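Local coordinates for restriction endonuclease AspBHI (Azoarcus sp., PDB 4OC8), which acts as a DNA modification-dependent restriction endonuclease, probably binding modified DNA and cutting it through a nuclease domain of the PD-(D/E)XK class, at residues V313-V318 with D340-Q345; L333-Y338 with L356-D361; Q235-V240 with R372-V377; F172-E177 with R211-P216; G251-A256 with L302-Y307. All coordinates share one frame; numbering follows the deposited sequence.

Interaction 1. Residues V313-V318 with D340-Q345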
# COMPACT_ATOMS: atom_id res chain seq x y z
N VAL A 313 -4.93 20.63 15.74
CA VAL A 313 -3.82 20.74 14.82
C VAL A 313 -4.24 21.67 13.69
O VAL A 313 -5.25 21.45 13.03
CB VAL A 313 -3.39 19.37 14.26
CG1 VAL A 313 -2.48 19.54 13.06
CG2 VAL A 313 -2.70 18.56 15.35
N GLY A 314 -3.47 22.74 13.50
CA GLY A 314 -3.87 23.77 12.57
C GLY A 314 -3.02 23.89 11.32
O GLY A 314 -2.20 23.03 11.02
N VAL A 315 -3.23 24.99 10.60
CA VAL A 315 -2.56 25.27 9.35
C VAL A 315 -1.03 25.23 9.47
O VAL A 315 -0.34 24.78 8.55
CB VAL A 315 -3.01 26.64 8.79
CG1 VAL A 315 -2.28 26.97 7.50
CG2 VAL A 315 -4.51 26.64 8.59
N LYS A 316 -0.51 25.69 10.60
CA LYS A 316 0.93 25.80 10.82
C LYS A 316 1.60 24.42 10.86
O LYS A 316 2.53 24.11 10.07
CB LYS A 316 1.18 26.56 12.12
CG LYS A 316 2.63 26.94 12.40
CD LYS A 316 2.71 27.77 13.69
CE LYS A 316 4.14 28.19 14.01
NZ LYS A 316 5.02 27.04 14.37
N GLU A 317 1.11 23.59 11.79
CA GLU A 317 1.62 22.23 11.98
C GLU A 317 1.58 21.45 10.68
O GLU A 317 2.57 20.81 10.31
CB GLU A 317 0.80 21.50 13.04
CG GLU A 317 0.98 22.02 14.45
CD GLU A 317 0.08 23.20 14.76
OE1 GLU A 317 -0.54 23.74 13.82
OE2 GLU A 317 0.00 23.59 15.95
N VAL A 318 0.44 21.50 10.00
CA VAL A 318 0.28 20.80 8.74
C VAL A 318 1.24 21.35 7.69
O VAL A 318 1.85 20.58 6.95
CB VAL A 318 -1.17 20.90 8.22
CG1 VAL A 318 -1.27 20.33 6.83
CG2 VAL A 318 -2.10 20.17 9.17
N ASP A 340 -8.25 20.83 12.87
CA ASP A 340 -9.37 21.77 12.75
C ASP A 340 -9.93 21.88 11.33
O ASP A 340 -9.35 21.35 10.38
CB ASP A 340 -9.02 23.16 13.32
CG ASP A 340 -8.02 23.94 12.46
OD1 ASP A 340 -7.79 23.60 11.28
OD2 ASP A 340 -7.48 24.94 12.99
N ARG A 341 -11.04 22.60 11.21
CA ARG A 341 -11.74 22.76 9.94
C ARG A 341 -10.86 23.35 8.83
O ARG A 341 -10.75 22.77 7.75
CB ARG A 341 -13.01 23.60 10.13
CG ARG A 341 -13.89 23.72 8.89
CD ARG A 341 -14.27 22.36 8.33
NE ARG A 341 -15.04 21.56 9.28
CZ ARG A 341 -16.36 21.42 9.24
NH1 ARG A 341 -17.07 22.03 8.30
NH2 ARG A 341 -16.98 20.67 10.15
N GLN A 342 -10.23 24.49 9.09
CA GLN A 342 -9.42 25.16 8.08
C GLN A 342 -8.32 24.27 7.50
O GLN A 342 -8.15 24.19 6.28
CB GLN A 342 -8.81 26.45 8.64
CG GLN A 342 -8.06 27.28 7.61
CD GLN A 342 -7.42 28.53 8.20
OE1 GLN A 342 -7.52 28.79 9.40
NE2 GLN A 342 -6.74 29.31 7.35
N ALA A 343 -7.58 23.58 8.37
CA ALA A 343 -6.46 22.75 7.94
C ALA A 343 -6.91 21.53 7.14
O ALA A 343 -6.32 21.20 6.10
CB ALA A 343 -5.62 22.32 9.14
N TYR A 344 -7.95 20.86 7.63
CA TYR A 344 -8.54 19.71 6.94
C TYR A 344 -9.01 20.13 5.56
O TYR A 344 -8.69 19.48 4.56
CB TYR A 344 -9.72 19.17 7.74
CG TYR A 344 -9.85 17.67 7.74
CD1 TYR A 344 -9.72 16.93 6.57
CD2 TYR A 344 -10.10 16.98 8.92
CE1 TYR A 344 -9.84 15.55 6.58
CE2 TYR A 344 -10.21 15.60 8.94
CZ TYR A 344 -10.08 14.88 7.77
OH TYR A 344 -10.20 13.51 7.80
N GLN A 345 -9.76 21.22 5.52
CA GLN A 345 -10.29 21.76 4.27
C GLN A 345 -9.16 22.06 3.30
O GLN A 345 -9.25 21.71 2.12
CB GLN A 345 -11.10 23.04 4.54
CG GLN A 345 -12.01 23.46 3.40
CD GLN A 345 -13.28 22.62 3.30
OE1 GLN A 345 -13.99 22.43 4.29
NE2 GLN A 345 -13.57 22.12 2.10

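Interaction 2. Residues L333-Y338 with L356-D361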
# COMPACT_ATOMS: atom_id res chain seq x y z
N LEU A 333 0.46 12.22 9.25
CA LEU A 333 0.38 13.06 10.43
C LEU A 333 -0.37 12.33 11.52
O LEU A 333 -1.58 12.13 11.42
CB LEU A 333 -0.33 14.38 10.12
CG LEU A 333 -0.56 15.30 11.32
CD1 LEU A 333 0.04 16.67 11.06
CD2 LEU A 333 -2.03 15.42 11.66
N VAL A 334 0.35 11.93 12.56
CA VAL A 334 -0.26 11.27 13.70
C VAL A 334 -0.47 12.27 14.83
O VAL A 334 0.44 13.04 15.15
CB VAL A 334 0.60 10.09 14.19
CG1 VAL A 334 -0.03 9.43 15.41
CG2 VAL A 334 0.79 9.08 13.07
N THR A 335 -1.65 12.28 15.42
CA THR A 335 -1.94 13.21 16.50
C THR A 335 -2.91 12.61 17.52
O THR A 335 -3.87 11.93 17.15
CB THR A 335 -2.51 14.54 15.99
OG1 THR A 335 -3.01 15.30 17.10
CG2 THR A 335 -3.65 14.29 15.01
N THR A 336 -2.66 12.89 18.79
CA THR A 336 -3.55 12.47 19.86
C THR A 336 -4.71 13.46 20.02
O THR A 336 -5.49 13.37 20.97
CB THR A 336 -2.81 12.33 21.20
OG1 THR A 336 -1.87 13.40 21.35
CG2 THR A 336 -2.06 11.00 21.24
N SER A 337 -4.82 14.40 19.09
CA SER A 337 -5.93 15.34 19.07
C SER A 337 -6.61 15.31 17.72
O SER A 337 -6.53 14.32 17.00
CB SER A 337 -5.41 16.74 19.37
OG SER A 337 -6.44 17.70 19.23
N TYR A 338 -7.28 16.41 17.37
CA TYR A 338 -7.97 16.51 16.08
C TYR A 338 -7.38 17.62 15.22
O TYR A 338 -6.68 18.51 15.71
CB TYR A 338 -9.46 16.77 16.30
CG TYR A 338 -9.78 18.21 16.65
CD1 TYR A 338 -9.52 18.71 17.92
CD2 TYR A 338 -10.37 19.06 15.73
CE1 TYR A 338 -9.82 20.02 18.25
CE2 TYR A 338 -10.67 20.37 16.05
CZ TYR A 338 -10.40 20.84 17.31
OH TYR A 338 -10.70 22.15 17.63
N LEU A 356 -4.21 11.81 7.61
CA LEU A 356 -4.48 12.43 8.89
C LEU A 356 -4.97 11.40 9.91
O LEU A 356 -6.15 11.05 9.93
CB LEU A 356 -5.51 13.55 8.75
CG LEU A 356 -5.14 14.73 7.84
CD1 LEU A 356 -6.34 15.63 7.63
CD2 LEU A 356 -3.98 15.52 8.44
N THR A 357 -4.05 10.93 10.75
CA THR A 357 -4.38 9.97 11.79
C THR A 357 -4.69 10.71 13.09
O THR A 357 -3.79 11.19 13.77
CB THR A 357 -3.20 9.02 12.04
OG1 THR A 357 -2.67 8.59 10.79
CG2 THR A 357 -3.64 7.82 12.85
N THR A 358 -5.97 10.80 13.42
CA THR A 358 -6.41 11.50 14.62
C THR A 358 -6.61 10.54 15.79
O THR A 358 -6.30 9.36 15.68
CB THR A 358 -7.70 12.28 14.36
OG1 THR A 358 -8.78 11.37 14.12
CG2 THR A 358 -7.52 13.18 13.16
N ALA A 359 -7.14 11.06 16.89
CA ALA A 359 -7.27 10.29 18.12
C ALA A 359 -8.12 9.03 17.96
O ALA A 359 -7.75 7.95 18.44
CB ALA A 359 -7.81 11.16 19.24
N GLN A 360 -9.26 9.17 17.29
CA GLN A 360 -10.14 8.03 17.04
C GLN A 360 -9.39 6.96 16.25
O GLN A 360 -9.50 5.76 16.53
CB GLN A 360 -11.39 8.48 16.28
CG GLN A 360 -12.37 7.37 15.98
CD GLN A 360 -12.72 6.56 17.22
OE1 GLN A 360 -13.03 7.11 18.27
NE2 GLN A 360 -12.67 5.24 17.10
N ASP A 361 -8.59 7.41 15.28
CA ASP A 361 -7.81 6.50 14.46
C ASP A 361 -6.78 5.75 15.31
O ASP A 361 -6.57 4.55 15.13
CB ASP A 361 -7.14 7.26 13.32
CG ASP A 361 -8.16 7.84 12.34
OD1 ASP A 361 -9.22 7.20 12.15
OD2 ASP A 361 -7.90 8.92 11.77

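Interaction 3. Residues Q235-V240 with R372-V377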
# COMPACT_ATOMS: atom_id res chain seq x y z
N GLN A 235 -10.98 7.62 25.53
CA GLN A 235 -10.39 8.90 25.93
C GLN A 235 -9.30 8.68 26.96
O GLN A 235 -8.22 9.29 26.88
CB GLN A 235 -11.47 9.83 26.48
CG GLN A 235 -12.49 10.28 25.44
CD GLN A 235 -13.52 11.23 26.00
OE1 GLN A 235 -13.59 11.45 27.21
NE2 GLN A 235 -14.33 11.81 25.12
N ALA A 236 -9.56 7.79 27.91
CA ALA A 236 -8.56 7.43 28.91
C ALA A 236 -7.35 6.79 28.23
O ALA A 236 -6.20 7.08 28.58
CB ALA A 236 -9.16 6.50 29.94
N LEU A 237 -7.62 5.94 27.24
CA LEU A 237 -6.56 5.30 26.46
C LEU A 237 -5.62 6.31 25.81
O LEU A 237 -4.40 6.17 25.90
CB LEU A 237 -7.14 4.37 25.39
CG LEU A 237 -8.02 3.22 25.86
CD1 LEU A 237 -8.45 2.36 24.68
CD2 LEU A 237 -7.30 2.39 26.90
N ILE A 238 -6.18 7.31 25.13
CA ILE A 238 -5.36 8.34 24.48
C ILE A 238 -4.64 9.19 25.53
O ILE A 238 -3.49 9.63 25.34
CB ILE A 238 -6.21 9.25 23.57
CG1 ILE A 238 -6.89 8.42 22.48
CG2 ILE A 238 -5.36 10.33 22.92
CD1 ILE A 238 -5.90 7.72 21.57
N GLU A 239 -5.32 9.41 26.65
CA GLU A 239 -4.74 10.18 27.74
C GLU A 239 -3.49 9.51 28.31
O GLU A 239 -2.53 10.20 28.65
CB GLU A 239 -5.77 10.43 28.85
CG GLU A 239 -5.30 11.40 29.93
CD GLU A 239 -4.70 12.68 29.36
OE1 GLU A 239 -5.25 13.23 28.38
OE2 GLU A 239 -3.66 13.13 29.90
N VAL A 240 -3.50 8.18 28.39
CA VAL A 240 -2.31 7.46 28.85
C VAL A 240 -1.12 7.78 27.95
O VAL A 240 0.01 8.00 28.43
CB VAL A 240 -2.54 5.93 28.90
CG1 VAL A 240 -1.26 5.22 29.30
CG2 VAL A 240 -3.65 5.59 29.87
N ARG A 372 -7.09 -2.57 24.70
CA ARG A 372 -8.37 -1.94 25.02
C ARG A 372 -8.40 -1.26 26.39
O ARG A 372 -9.39 -0.60 26.74
CB ARG A 372 -9.50 -2.97 24.94
CG ARG A 372 -9.69 -3.53 23.55
CD ARG A 372 -11.11 -4.03 23.35
NE ARG A 372 -11.54 -3.80 21.98
CZ ARG A 372 -11.12 -4.52 20.94
NH1 ARG A 372 -10.26 -5.51 21.12
NH2 ARG A 372 -11.56 -4.24 19.72
N THR A 373 -7.33 -1.44 27.16
CA THR A 373 -7.29 -0.97 28.54
C THR A 373 -6.01 -0.18 28.80
O THR A 373 -4.99 -0.41 28.15
CB THR A 373 -7.35 -2.14 29.53
OG1 THR A 373 -6.11 -2.87 29.51
CG2 THR A 373 -8.49 -3.08 29.19
N PRO A 374 -6.06 0.77 29.76
CA PRO A 374 -4.91 1.60 30.15
C PRO A 374 -3.66 0.80 30.50
O PRO A 374 -2.55 1.22 30.14
CB PRO A 374 -5.43 2.33 31.39
CG PRO A 374 -6.88 2.47 31.14
CD PRO A 374 -7.30 1.21 30.43
N THR A 375 -3.82 -0.33 31.18
CA THR A 375 -2.67 -1.16 31.53
C THR A 375 -2.02 -1.70 30.26
O THR A 375 -0.79 -1.70 30.12
CB THR A 375 -3.07 -2.35 32.42
OG1 THR A 375 -4.09 -1.94 33.34
CG2 THR A 375 -1.85 -2.86 33.19
N GLN A 376 -2.87 -2.15 29.33
CA GLN A 376 -2.40 -2.66 28.05
C GLN A 376 -1.70 -1.58 27.24
O GLN A 376 -0.69 -1.86 26.59
CB GLN A 376 -3.55 -3.28 27.26
CG GLN A 376 -4.01 -4.62 27.81
CD GLN A 376 -5.22 -5.16 27.08
OE1 GLN A 376 -5.89 -4.44 26.34
NE2 GLN A 376 -5.51 -6.44 27.29
N VAL A 377 -2.24 -0.37 27.27
CA VAL A 377 -1.60 0.78 26.63
C VAL A 377 -0.21 1.00 27.23
O VAL A 377 0.76 1.24 26.50
CB VAL A 377 -2.42 2.08 26.79
CG1 VAL A 377 -1.68 3.26 26.20
CG2 VAL A 377 -3.78 1.94 26.15

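Interaction 4. Residues F172-E177 with R211-P216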
# COMPACT_ATOMS: atom_id res chain seq x y z
N PHE A 172 -16.62 -11.53 2.11
CA PHE A 172 -17.59 -11.55 1.03
C PHE A 172 -17.37 -10.34 0.14
O PHE A 172 -16.70 -9.39 0.54
CB PHE A 172 -19.02 -11.54 1.58
CG PHE A 172 -19.38 -12.76 2.38
CD1 PHE A 172 -19.98 -13.85 1.78
CD2 PHE A 172 -19.11 -12.81 3.74
CE1 PHE A 172 -20.30 -14.98 2.52
CE2 PHE A 172 -19.43 -13.93 4.49
CZ PHE A 172 -20.03 -15.02 3.87
N THR A 173 -17.93 -10.38 -1.07
CA THR A 173 -17.91 -9.22 -1.95
C THR A 173 -19.32 -8.89 -2.43
O THR A 173 -20.02 -9.77 -2.94
CB THR A 173 -16.98 -9.43 -3.17
OG1 THR A 173 -15.62 -9.50 -2.73
CG2 THR A 173 -17.13 -8.28 -4.15
N ILE A 174 -19.73 -7.64 -2.25
CA ILE A 174 -21.00 -7.15 -2.77
C ILE A 174 -20.94 -7.04 -4.29
O ILE A 174 -20.11 -6.30 -4.83
CB ILE A 174 -21.31 -5.76 -2.21
CG1 ILE A 174 -21.18 -5.74 -0.69
CG2 ILE A 174 -22.69 -5.32 -2.64
CD1 ILE A 174 -22.11 -6.68 0.01
N LEU A 175 -21.84 -7.76 -4.97
CA LEU A 175 -21.93 -7.72 -6.43
C LEU A 175 -22.49 -6.38 -6.92
O LEU A 175 -23.29 -5.75 -6.23
CB LEU A 175 -22.81 -8.86 -6.94
CG LEU A 175 -22.19 -10.26 -6.91
CD1 LEU A 175 -23.16 -11.28 -7.48
CD2 LEU A 175 -20.88 -10.28 -7.66
N ASP A 176 -22.08 -5.97 -8.12
CA ASP A 176 -22.56 -4.71 -8.72
C ASP A 176 -23.99 -4.82 -9.24
O ASP A 176 -24.21 -5.01 -10.43
CB ASP A 176 -21.64 -4.25 -9.84
CG ASP A 176 -21.96 -2.83 -10.31
OD1 ASP A 176 -22.90 -2.22 -9.78
OD2 ASP A 176 -21.25 -2.34 -11.22
N GLU A 177 -24.96 -4.66 -8.34
CA GLU A 177 -26.38 -4.62 -8.69
C GLU A 177 -27.07 -3.59 -7.81
O GLU A 177 -26.99 -3.67 -6.59
CB GLU A 177 -27.03 -5.99 -8.48
CG GLU A 177 -26.43 -7.10 -9.34
CD GLU A 177 -26.77 -6.97 -10.82
OE1 GLU A 177 -27.77 -6.30 -11.16
OE2 GLU A 177 -26.04 -7.56 -11.65
N ARG A 211 -17.85 -9.44 -10.14
CA ARG A 211 -17.92 -8.03 -10.49
C ARG A 211 -18.35 -7.23 -9.27
O ARG A 211 -19.53 -7.18 -8.93
CB ARG A 211 -18.90 -7.79 -11.64
CG ARG A 211 -19.10 -6.31 -11.95
CD ARG A 211 -20.27 -6.06 -12.87
NE ARG A 211 -20.09 -6.70 -14.17
CZ ARG A 211 -19.39 -6.16 -15.17
NH1 ARG A 211 -18.81 -4.98 -15.02
NH2 ARG A 211 -19.28 -6.81 -16.31
N PRO A 212 -17.38 -6.59 -8.59
CA PRO A 212 -17.63 -5.89 -7.33
C PRO A 212 -18.35 -4.56 -7.51
O PRO A 212 -18.16 -3.88 -8.51
CB PRO A 212 -16.22 -5.63 -6.81
CG PRO A 212 -15.38 -5.59 -8.02
CD PRO A 212 -15.95 -6.62 -8.93
N LEU A 213 -19.17 -4.20 -6.52
CA LEU A 213 -19.77 -2.88 -6.46
C LEU A 213 -18.78 -1.93 -5.79
O LEU A 213 -18.67 -1.89 -4.57
CB LEU A 213 -21.08 -2.93 -5.65
CG LEU A 213 -22.10 -1.79 -5.78
CD1 LEU A 213 -23.36 -2.14 -4.99
CD2 LEU A 213 -21.56 -0.45 -5.30
N MET A 214 -18.08 -1.14 -6.60
CA MET A 214 -17.06 -0.25 -6.09
C MET A 214 -17.53 1.20 -6.07
O MET A 214 -17.79 1.79 -7.12
CB MET A 214 -15.78 -0.42 -6.91
CG MET A 214 -15.35 -1.87 -7.01
SD MET A 214 -13.67 -2.13 -7.59
CE MET A 214 -12.73 -1.38 -6.27
N ALA A 215 -17.64 1.75 -4.87
CA ALA A 215 -18.15 3.11 -4.70
C ALA A 215 -17.19 4.00 -3.90
O ALA A 215 -17.41 4.25 -2.72
CB ALA A 215 -19.52 3.07 -4.03
N PRO A 216 -16.14 4.49 -4.57
CA PRO A 216 -15.12 5.35 -3.95
C PRO A 216 -15.74 6.55 -3.25
O PRO A 216 -16.73 7.10 -3.74
CB PRO A 216 -14.28 5.81 -5.13
CG PRO A 216 -14.45 4.75 -6.15
CD PRO A 216 -15.86 4.27 -6.00

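Interaction 5. Residues G251-A256 with L302-Y307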
# COMPACT_ATOMS: atom_id res chain seq x y z
N GLY A 251 10.00 11.76 21.98
CA GLY A 251 9.79 10.33 22.09
C GLY A 251 8.50 9.87 21.45
O GLY A 251 8.41 8.75 20.93
N PHE A 252 7.49 10.74 21.47
CA PHE A 252 6.21 10.42 20.87
C PHE A 252 6.34 10.02 19.41
O PHE A 252 5.58 9.18 18.92
CB PHE A 252 5.22 11.57 21.01
CG PHE A 252 3.92 11.32 20.31
CD1 PHE A 252 3.05 10.35 20.77
CD2 PHE A 252 3.56 12.06 19.20
CE1 PHE A 252 1.84 10.12 20.14
CE2 PHE A 252 2.36 11.83 18.56
CZ PHE A 252 1.50 10.86 19.03
N GLU A 253 7.30 10.62 18.72
CA GLU A 253 7.56 10.27 17.32
C GLU A 253 7.73 8.77 17.17
O GLU A 253 7.14 8.16 16.27
CB GLU A 253 8.78 11.02 16.79
CG GLU A 253 8.62 12.53 16.85
CD GLU A 253 9.87 13.26 16.41
OE1 GLU A 253 10.77 12.59 15.85
OE2 GLU A 253 9.95 14.49 16.64
N ALA A 254 8.51 8.17 18.07
CA ALA A 254 8.70 6.72 18.06
C ALA A 254 7.34 6.04 18.08
O ALA A 254 7.04 5.21 17.21
CB ALA A 254 9.54 6.27 19.24
N CYS A 255 6.51 6.43 19.04
CA CYS A 255 5.16 5.89 19.15
C CYS A 255 4.42 6.06 17.83
O CYS A 255 3.80 5.11 17.33
CB CYS A 255 4.40 6.59 20.28
SG CYS A 255 2.67 6.12 20.40
N ALA A 256 4.52 7.26 17.25
CA ALA A 256 3.83 7.53 16.00
C ALA A 256 4.29 6.49 14.98
O ALA A 256 3.46 5.84 14.34
CB ALA A 256 4.14 8.93 15.52
N LEU A 302 7.00 11.79 8.13
CA LEU A 302 6.19 11.60 9.32
C LEU A 302 6.15 12.87 10.16
O LEU A 302 7.16 13.56 10.30
CB LEU A 302 6.73 10.43 10.14
CG LEU A 302 5.97 10.05 11.41
CD1 LEU A 302 4.54 9.68 11.09
CD2 LEU A 302 6.66 8.91 12.14
N GLU A 303 4.98 13.18 10.70
CA GLU A 303 4.83 14.32 11.59
C GLU A 303 3.95 13.89 12.75
O GLU A 303 2.84 13.40 12.54
CB GLU A 303 4.19 15.51 10.87
CG GLU A 303 3.97 16.74 11.75
CD GLU A 303 5.24 17.54 12.01
OE1 GLU A 303 6.07 17.68 11.08
OE2 GLU A 303 5.41 18.03 13.15
N ALA A 304 4.44 14.05 13.97
CA ALA A 304 3.71 13.59 15.14
C ALA A 304 3.46 14.72 16.12
O ALA A 304 4.39 15.32 16.65
CB ALA A 304 4.45 12.45 15.81
N LYS A 305 2.19 15.00 16.37
CA LYS A 305 1.81 16.09 17.26
C LYS A 305 1.07 15.56 18.48
O LYS A 305 -0.11 15.22 18.40
CB LYS A 305 0.94 17.11 16.51
CG LYS A 305 1.60 17.72 15.29
CD LYS A 305 2.94 18.37 15.62
CE LYS A 305 2.79 19.54 16.58
NZ LYS A 305 4.09 20.21 16.85
N CYS A 306 1.76 15.51 19.61
CA CYS A 306 1.17 15.07 20.86
C CYS A 306 0.41 16.21 21.52
O CYS A 306 0.99 17.00 22.27
CB CYS A 306 2.26 14.55 21.80
SG CYS A 306 1.68 13.35 23.00
N TYR A 307 -0.89 16.29 21.25
CA TYR A 307 -1.73 17.39 21.73
C TYR A 307 -2.84 16.92 22.65
O TYR A 307 -3.23 15.75 22.63
CB TYR A 307 -2.37 18.12 20.56
CG TYR A 307 -1.49 19.12 19.85
CD1 TYR A 307 -0.12 19.13 20.04
CD2 TYR A 307 -2.04 20.08 19.01
CE1 TYR A 307 0.69 20.05 19.39
CE2 TYR A 307 -1.25 21.00 18.36
CZ TYR A 307 0.11 20.99 18.56
OH TYR A 307 0.91 21.91 17.91
O HOH W 1 7.21 15.47 17.72

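Interaction 1. Residues V313-V318 with D340-Q345
The close-packed part of this contact is the methyl of Ala-343, which sits against the backbone at the start of helix 315-324. Its CB lies 3.7 Å from Gly-314 C. Val-318 adds the branch beside its own backbone N, with CG2 4.1 Å from the same Ala-343 CB. One hydrogen bond joins the leading loops: Asp-340 N donates to Val-313 O at 3.1 Å, fairly straight at 162° and within the carbonyl plane. Asp-340 is also the N-cap of helix 341-349. Its CG stands between backbone N and carbonyl carbon (chi1 71°). This lets Asp-340 OD1 accept from Ala-343 N at 2.9 Å, nearly along the C-O axis. The other oxygen, OD2, lies over Gly-314 CA. At the other helix start Glu-317 folds back, and its OE1 receives Gly-314 N from above the carboxylate plane; OE2 is engaged by Tyr-307. The contact loosens on its solvent side. There Val-315 CG2 meets the amide of the exposed, extended Gln-342 obliquely, 3.5 Å from CD, with no polar bond in the pair. Acidic groups at both helix starts would suit the partial positive charge expected there. Two helices paired at their N-terminal ends, each following a strand of one sheet, are typical of the consecutive beta-alpha-beta crossovers of an alpha/beta nuclease core.

Interaction 2. Residues L333-Y338 with L356-D361
With OG1 anti to its backbone N (chi1 169°), Thr-335 reaches forward to accept from Ser-337 N at 2.8 Å, an ST turn that bends the chain as strand 330-335 ends. The same rotation leaves its CG2 in the crowded position, facing Thr-357 O. Leu-333 places CG anti to N (chi1 176°) and Leu-356 anti to the carbonyl carbon (chi1 -61°), so their CD2 methyls cross obliquely, 3.8 Å apart, on one face of the sheet. On the other face Val-334 and Thr-357 lie side by side, pointing the same way. The parallel pairing rests on Thr-357, whose N donates to Leu-333 O at 2.8 Å and whose O accepts from Thr-335 N at 2.9 Å, almost exactly along the C=O axis. Beyond the strands, Ala-359 N makes a weak bond to Ser-337 O. The helix start is tied by Thr-358 N, which meets the anti lone pair of Asp-361 OD2 at 3.2 Å; Arg-222 forms a salt bridge to that oxygen, and Thr-358 OG1 binds Gln-227 O. Thr-335 OG1 also bonds to Lys-305 O. These polar groups are therefore satisfied in a buried contact between the two strands of a beta-alpha-beta unit, and the two bonds on Thr-335 OG1 should fix its rotation.

Interaction 3. Residues Q235-V240 with R372-V377
This is an apolar helix-to-helix contact at the edge of the nuclease part of the chain, where helix 232-244 meets the first turn of the C-terminal helix 374-386. Leu-237 is the main wedge. Its CG is anti to the carbonyl carbon (chi1 -60°), and CD2 ends up 3.4 Å from Thr-373 C. The same methyl also touches Pro-374 CD and Val-377 CG2, while CD1 rests by the carbonyl oxygen of Arg-372. One turn on, Val-240 reaches the same helix with both branches. CG1 meets Val-377 CG1 tip to tip at 3.7 Å, and CG2 crosses the Pro-374 ring at about a right angle, 4.0 Å from CB. The helix start is organised by a capping box: Gln-376 N gives a weak bond to Thr-373 OG1, and Gln-376 OE1 accepts weakly from Thr-373 N. That OE1 is gripped more firmly by Arg-372 N, at 2.8 Å and 170°, nearly along the amide C=O axis. On the other side of helix 232-244, Ile-238 packs on helix 359-368. Across the interface the chemistry is purely van der Waals, while the polar bonds stay within 372-377 and define the surface that Leu-237 and Val-240 meet.

Interaction 4. Residues F172-E177 with R211-P216
A single backbone bridge docks the loop 211-216 onto the chain leaving strand 163-174, with Leu-175 set against Pro-212. Two hydrogen bonds flank the pair: Leu-213 N donates to Ile-174 O at 2.9 Å and 162°, and Asp-176 N donates to Arg-211 O at 2.9 Å and 150°. Both donors approach in the plane of the carbonyl. Pro-212, which has no N-H, contributes its CA instead, in a CA-H...O contact with Ile-174 O; Leu-175 CA does the same with Arg-211 O. Asp-176 is the centre of an inverse gamma turn, closed by a weak bond from Glu-177 N to Leu-175 O, that takes the chain off the sheet of the N-terminal domain, assigned to the PUA clan. Side chains pack alongside this backbone core. Those of Ile-174 and Leu-213 lie side by side, pointing the same way, with Ile-174 CG2 4.0 Å from Leu-213 CD1, and Thr-173 CG2 lies 3.9 Å from Pro-212 CB. Asp-176 CB meets Arg-211 CD at 3.8 Å; with CG anti to N (chi1 -169°), Asp-176 OD2 still stays 5.2 Å from Arg-211 NH1. OD1 instead accepts from Trp-157 NE1 of the third subunit, a tie across the tetramer, and that tryptophan also packs on Leu-213.

Interaction 5. Residues G251-A256 with L302-Y307
Phe-252 and Ala-256, one turn apart on helix 251-263, pack on the methyl of Ala-304, which points toward the helix from the central strand 294-305. In a protein of the PD-(D/E)XK class, residues Glu-303, Ala-304 and Lys-305 match the E-X-K part of the signature, although a catalytic role is only inferred. Ala-304 CB lies 3.5 Å from Ala-256 CB and equally 3.5 Å from Phe-252 CE2, reaching the ring obliquely. Phe-252 CG is anti to the backbone N (chi1 175°), which extends the ring along the strand to Cys-306. There SG stands over one face, 4.2 Å from the Phe-252 ring centroid and 18° off the normal, a Cys sulfur-aromatic contact; the neighbouring CB of Cys-306 adds a CH-pi contact over the same face. At the other end of the interface, Leu-302 CD2 touches Ala-256 CB at 4.2 Å. The helix crosses the strand at 118°, with axes 8.0 Å apart. The two alanine methyls meet between the bulkier contacts of Phe-252 and Leu-302. The CB atoms of Glu-303 and Lys-305 point away from the helix, and Glu-303 OE1 forms salt bridges with Arg-320 and Arg-324. Farther out, Cys-255 packs on helix 374-386. Glu-253 pairs through OE1 with Arg-281, while its OE2 accepts from a water, at 3.1 Å, that also donates to Ala-304 O at 3.0 Å.

In the fold
Interactions 1, 2 and 5 belong to one sheet and the helices packed around it: 294-305 and 330-335 are neighbouring strands, bonded where Val-334 meets Glu-303 and Lys-305, and interactions 1 and 2 join through Val-313 and Tyr-338. Interaction 2 is the most buried and relies on strand-to-strand backbone bonds; interactions 1 and 5 are only partly buried, one with an Asp-340 cap on one helix start, the other with an aromatic-sulfur contact. Interaction 3, also partly buried and wholly apolar across its interface, touches interaction 2 through Ile-238. Interaction 4 stands apart, where loop 211-216 docks beside strand 163-174 of the N-terminal part, its centre about 30 Å from that of interaction 2; both touch the second subunit.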